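Local coordinates for protein transmembrane beta-barrels (Synthetic construct, PDB 6X9Z) that is a de novo designed eight-stranded antiparallel beta-barrel, intended as a transmembrane barrel, with no other function known, at residues A[47-52]-A[77-82]; A[70-75]-A[84-89]. One frame throughout, in Å; residues are numbered along the deposited sequence.

Contact 1: A[47-52]-A[77-82]; sequences SSLNFL and NTDNTI
L49 lays its methyl CD1 against the 77-82 turn, and most of the apolar contact runs through this one atom. CG stands anti to the backbone N (chi1 178°), and CD1 reaches T78 CG2 at 3.6 Å and N77 CB at 3.9 Å. The T78 methyl, for its part, sits over the backbone of N50, with CG2 3.3 Å from N50 N. Deeper in, F51 and N77 form an antiparallel non-hydrogen-bonded pair with their side chains on the same face. Here F51 CB packs 3.8 Å from N77 CA, while the ring leads inward to V25 and D23 of strand 22-31.

Polar bonding across the segments comes down to one weak backbone bond, T78 N to N50 O (2.8 Å, N-H...O angle 128°). The same N50 O also receives a CA-H...O contact from N77 CA at 3.5 Å.

The D79 and L49 side chains cross at about a right angle, with D79 OD1 3.4 Å from L49 CD1. The type I turn N77-N80 brings D79 to this place. At the start of strand 49-59, S48 and L49 both face N45 in a G1 beta bulge.

A surface turn thus meets a strand end mainly by van der Waals contact: within the two segments the carboxylate meets a methyl rather than a donor, one weak backbone bond joins the chains, and regular pairing is taken up next door by L52 with Y76.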
# COMPACT_ATOMS: atom_id res chain seq x y z
N SER A 47 -4.97 -17.92 -3.82
CA SER A 47 -5.88 -18.95 -3.33
C SER A 47 -7.31 -18.72 -3.82
O SER A 47 -8.25 -19.26 -3.23
CB SER A 47 -5.85 -19.01 -1.80
OG SER A 47 -6.36 -17.83 -1.23
N SER A 48 -7.47 -17.94 -4.90
CA SER A 48 -8.77 -17.61 -5.49
C SER A 48 -9.64 -16.84 -4.48
O SER A 48 -10.62 -17.34 -3.93
CB SER A 48 -9.49 -18.86 -6.02
OG SER A 48 -9.24 -19.01 -7.41
N LEU A 49 -9.23 -15.59 -4.28
CA LEU A 49 -9.84 -14.73 -3.28
C LEU A 49 -9.51 -13.29 -3.68
O LEU A 49 -8.37 -12.85 -3.49
CB LEU A 49 -9.32 -15.06 -1.88
CG LEU A 49 -9.82 -14.22 -0.71
CD1 LEU A 49 -11.27 -14.55 -0.41
CD2 LEU A 49 -8.96 -14.45 0.53
N ASN A 50 -10.48 -12.60 -4.26
CA ASN A 50 -10.37 -11.18 -4.55
C ASN A 50 -10.82 -10.38 -3.33
O ASN A 50 -11.65 -10.83 -2.54
CB ASN A 50 -11.23 -10.79 -5.76
CG ASN A 50 -10.71 -11.39 -7.05
OD1 ASN A 50 -9.51 -11.47 -7.28
ND2 ASN A 50 -11.63 -11.80 -7.92
N PHE A 51 -10.29 -9.17 -3.20
CA PHE A 51 -10.67 -8.32 -2.08
C PHE A 51 -10.55 -6.85 -2.46
O PHE A 51 -9.64 -6.46 -3.20
CB PHE A 51 -9.83 -8.61 -0.83
CG PHE A 51 -8.37 -8.29 -1.00
CD1 PHE A 51 -7.88 -7.03 -0.68
CD2 PHE A 51 -7.50 -9.25 -1.48
CE1 PHE A 51 -6.54 -6.74 -0.84
CE2 PHE A 51 -6.16 -8.96 -1.63
CZ PHE A 51 -5.67 -7.71 -1.32
N LEU A 52 -11.47 -6.06 -1.93
CA LEU A 52 -11.43 -4.61 -2.03
C LEU A 52 -10.84 -4.06 -0.74
O LEU A 52 -11.35 -4.35 0.35
CB LEU A 52 -12.83 -4.05 -2.28
CG LEU A 52 -13.00 -2.68 -2.95
CD1 LEU A 52 -14.41 -2.55 -3.49
CD2 LEU A 52 -12.70 -1.56 -1.97
N ASN A 77 -13.21 -9.07 1.51
CA ASN A 77 -12.90 -10.25 0.72
C ASN A 77 -14.12 -10.74 -0.04
O ASN A 77 -15.27 -10.40 0.27
CB ASN A 77 -12.38 -11.37 1.61
CG ASN A 77 -11.28 -10.92 2.55
OD1 ASN A 77 -11.46 -10.88 3.76
ND2 ASN A 77 -10.12 -10.59 1.98
N THR A 78 -13.87 -11.58 -1.04
CA THR A 78 -14.94 -12.19 -1.81
C THR A 78 -15.54 -13.41 -1.12
O THR A 78 -16.41 -14.07 -1.70
CB THR A 78 -14.44 -12.57 -3.20
OG1 THR A 78 -15.54 -13.05 -3.99
CG2 THR A 78 -13.37 -13.64 -3.13
N ASP A 79 -15.10 -13.73 0.10
CA ASP A 79 -15.75 -14.71 0.95
C ASP A 79 -16.78 -14.07 1.88
O ASP A 79 -17.19 -14.71 2.86
CB ASP A 79 -14.71 -15.48 1.77
CG ASP A 79 -13.88 -16.41 0.92
OD1 ASP A 79 -14.10 -16.44 -0.31
OD2 ASP A 79 -13.00 -17.10 1.47
N ASN A 80 -17.19 -12.83 1.60
CA ASN A 80 -18.09 -12.06 2.45
C ASN A 80 -17.47 -11.81 3.83
O ASN A 80 -18.19 -11.62 4.81
CB ASN A 80 -19.46 -12.74 2.59
N THR A 81 -16.15 -11.81 3.89
CA THR A 81 -15.41 -11.60 5.12
C THR A 81 -14.73 -10.24 5.09
O THR A 81 -14.26 -9.79 4.04
CB THR A 81 -14.36 -12.71 5.32
OG1 THR A 81 -15.00 -13.99 5.23
CG2 THR A 81 -13.70 -12.58 6.68
N ILE A 82 -14.70 -9.57 6.24
CA ILE A 82 -14.03 -8.28 6.40
C ILE A 82 -12.93 -8.47 7.44
O ILE A 82 -13.20 -8.85 8.58
CB ILE A 82 -15.00 -7.18 6.84
CG1 ILE A 82 -16.34 -7.31 6.10
CG2 ILE A 82 -14.39 -5.80 6.59
CD1 ILE A 82 -16.23 -7.19 4.60

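Contact 2: A[70-75]-A[84-89]; sequences VKAGFE and PTAGAG
The end of E75 comes round to T85, whose side chain is on the K71 face: the two side chains cross at about a right angle, and the methyl T85 CG2 lies 3.5 Å from E75 CD. With T85 OG1 at chi1 65°, CG2 stands anti to the carbonyl carbon and is the branch turned to the E75 carboxylate. On the opposite face the F74 ring reaches P84 obliquely, CE1 to P84 CB at 3.7 Å; next along, A72 CB and A86 CB pair at 4.0 Å, and V70 CG2 presses on G87 O at 3.2 Å.

Four backbone hydrogen bonds set this register: K71 and G87 exchange two (K71 O accepts from G87 N at 2.6 Å), and G73 and T85 two more, T85 N to G73 O at 3.0 Å. K71 CG lies 4.2 Å from G87 CA, where a beta carbon on G87 would be tight.

Further out, K71 runs extended to a salt bridge with D39, with long, weak pairings to E53 and E103. E53 also lies close to E75, a crowding of like charge that may raise the proton affinity of one of them. An alanine in place of E75 would probably open a gap beside T85 CG2 and deprive the F51 ring of a packing partner.

Segments 70-75 and 84-89, in the two arms of a hairpin, run at 163° to each other; V70, A72 and F74 bond outward to strand 49-59, while A86 bonds to W106 of strand 98-106, completing this arc of the barrel wall.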
# COMPACT_ATOMS: atom_id res chain seq x y z
N VAL A 70 3.16 4.46 7.41
CA VAL A 70 2.45 3.40 8.12
C VAL A 70 0.98 3.55 7.74
O VAL A 70 0.49 4.67 7.55
CB VAL A 70 2.66 3.47 9.65
CG1 VAL A 70 2.18 4.79 10.21
CG2 VAL A 70 1.99 2.29 10.36
N LYS A 71 0.30 2.42 7.58
CA LYS A 71 -1.08 2.48 7.12
C LYS A 71 -1.86 1.33 7.73
O LYS A 71 -1.28 0.31 8.12
CB LYS A 71 -1.18 2.45 5.59
CG LYS A 71 -0.91 1.09 4.98
CD LYS A 71 -1.03 1.15 3.46
CE LYS A 71 -0.91 -0.24 2.85
NZ LYS A 71 -0.93 -0.21 1.37
N ALA A 72 -3.17 1.51 7.81
CA ALA A 72 -4.07 0.46 8.25
C ALA A 72 -5.39 0.62 7.51
O ALA A 72 -5.75 1.72 7.09
CB ALA A 72 -4.30 0.51 9.77
N GLY A 73 -6.09 -0.50 7.34
CA GLY A 73 -7.37 -0.48 6.67
C GLY A 73 -8.11 -1.79 6.80
O GLY A 73 -7.93 -2.52 7.78
N PHE A 74 -8.95 -2.10 5.82
CA PHE A 74 -9.74 -3.32 5.83
C PHE A 74 -9.79 -3.90 4.42
O PHE A 74 -9.80 -3.17 3.43
CB PHE A 74 -11.16 -3.07 6.35
CG PHE A 74 -11.20 -2.55 7.76
CD1 PHE A 74 -11.22 -3.42 8.83
CD2 PHE A 74 -11.21 -1.19 8.00
CE1 PHE A 74 -11.26 -2.95 10.13
CE2 PHE A 74 -11.24 -0.71 9.30
CZ PHE A 74 -11.27 -1.59 10.36
N GLU A 75 -9.81 -5.23 4.35
CA GLU A 75 -9.91 -5.96 3.09
C GLU A 75 -11.28 -6.62 3.04
O GLU A 75 -11.55 -7.57 3.78
CB GLU A 75 -8.79 -6.98 2.95
CG GLU A 75 -7.42 -6.35 2.82
CD GLU A 75 -6.31 -7.36 2.67
OE1 GLU A 75 -6.61 -8.58 2.70
OE2 GLU A 75 -5.14 -6.95 2.53
N PRO A 84 -9.21 -6.79 9.22
CA PRO A 84 -8.35 -5.61 9.36
C PRO A 84 -6.92 -5.92 8.96
O PRO A 84 -6.40 -7.01 9.20
CB PRO A 84 -8.45 -5.28 10.86
CG PRO A 84 -8.68 -6.61 11.50
CD PRO A 84 -9.48 -7.44 10.52
N THR A 85 -6.28 -4.94 8.33
CA THR A 85 -4.90 -5.07 7.88
C THR A 85 -4.15 -3.78 8.19
O THR A 85 -4.70 -2.69 8.07
CB THR A 85 -4.80 -5.36 6.38
OG1 THR A 85 -5.30 -4.24 5.64
CG2 THR A 85 -5.60 -6.60 6.01
N ALA A 86 -2.89 -3.92 8.60
CA ALA A 86 -2.01 -2.77 8.77
C ALA A 86 -0.73 -3.00 7.97
O ALA A 86 -0.39 -4.13 7.62
CB ALA A 86 -1.68 -2.52 10.24
N GLY A 87 -0.03 -1.91 7.69
CA GLY A 87 1.19 -1.98 6.91
C GLY A 87 2.21 -0.98 7.40
O GLY A 87 1.88 0.01 8.06
N ALA A 88 3.47 -1.27 7.07
CA ALA A 88 4.58 -0.37 7.38
C ALA A 88 5.57 -0.48 6.23
O ALA A 88 6.12 -1.56 5.98
CB ALA A 88 5.24 -0.73 8.71
N GLY A 89 5.79 0.62 5.52
CA GLY A 89 6.65 0.55 4.36
C GLY A 89 7.32 1.86 4.02
O GLY A 89 7.36 2.80 4.83

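Contacts 1 and 2 involve the same hairpin, strands 66-77 and 82-93. Contact 2 zips its two arms in the barrel wall, its centre about 8 Å from the centre of the chain, while contact 1 sets its turn against the start of strand 49-59, its centre about 17 Å from that of the chain. The contact centres lie about 16 Å apart, and two packing pairs bridge them: F51 CE1 rests 3.6 Å from E75 CD among the inward-facing side chains, and I82 CG2 lies 4.2 Å from F74 CB. The segments alternate along the chain because the 77-82 turn lies between the arms joined in contact 2. Strands 49-59 and 66-77 are neighbours, as expected of a meandering antiparallel barrel.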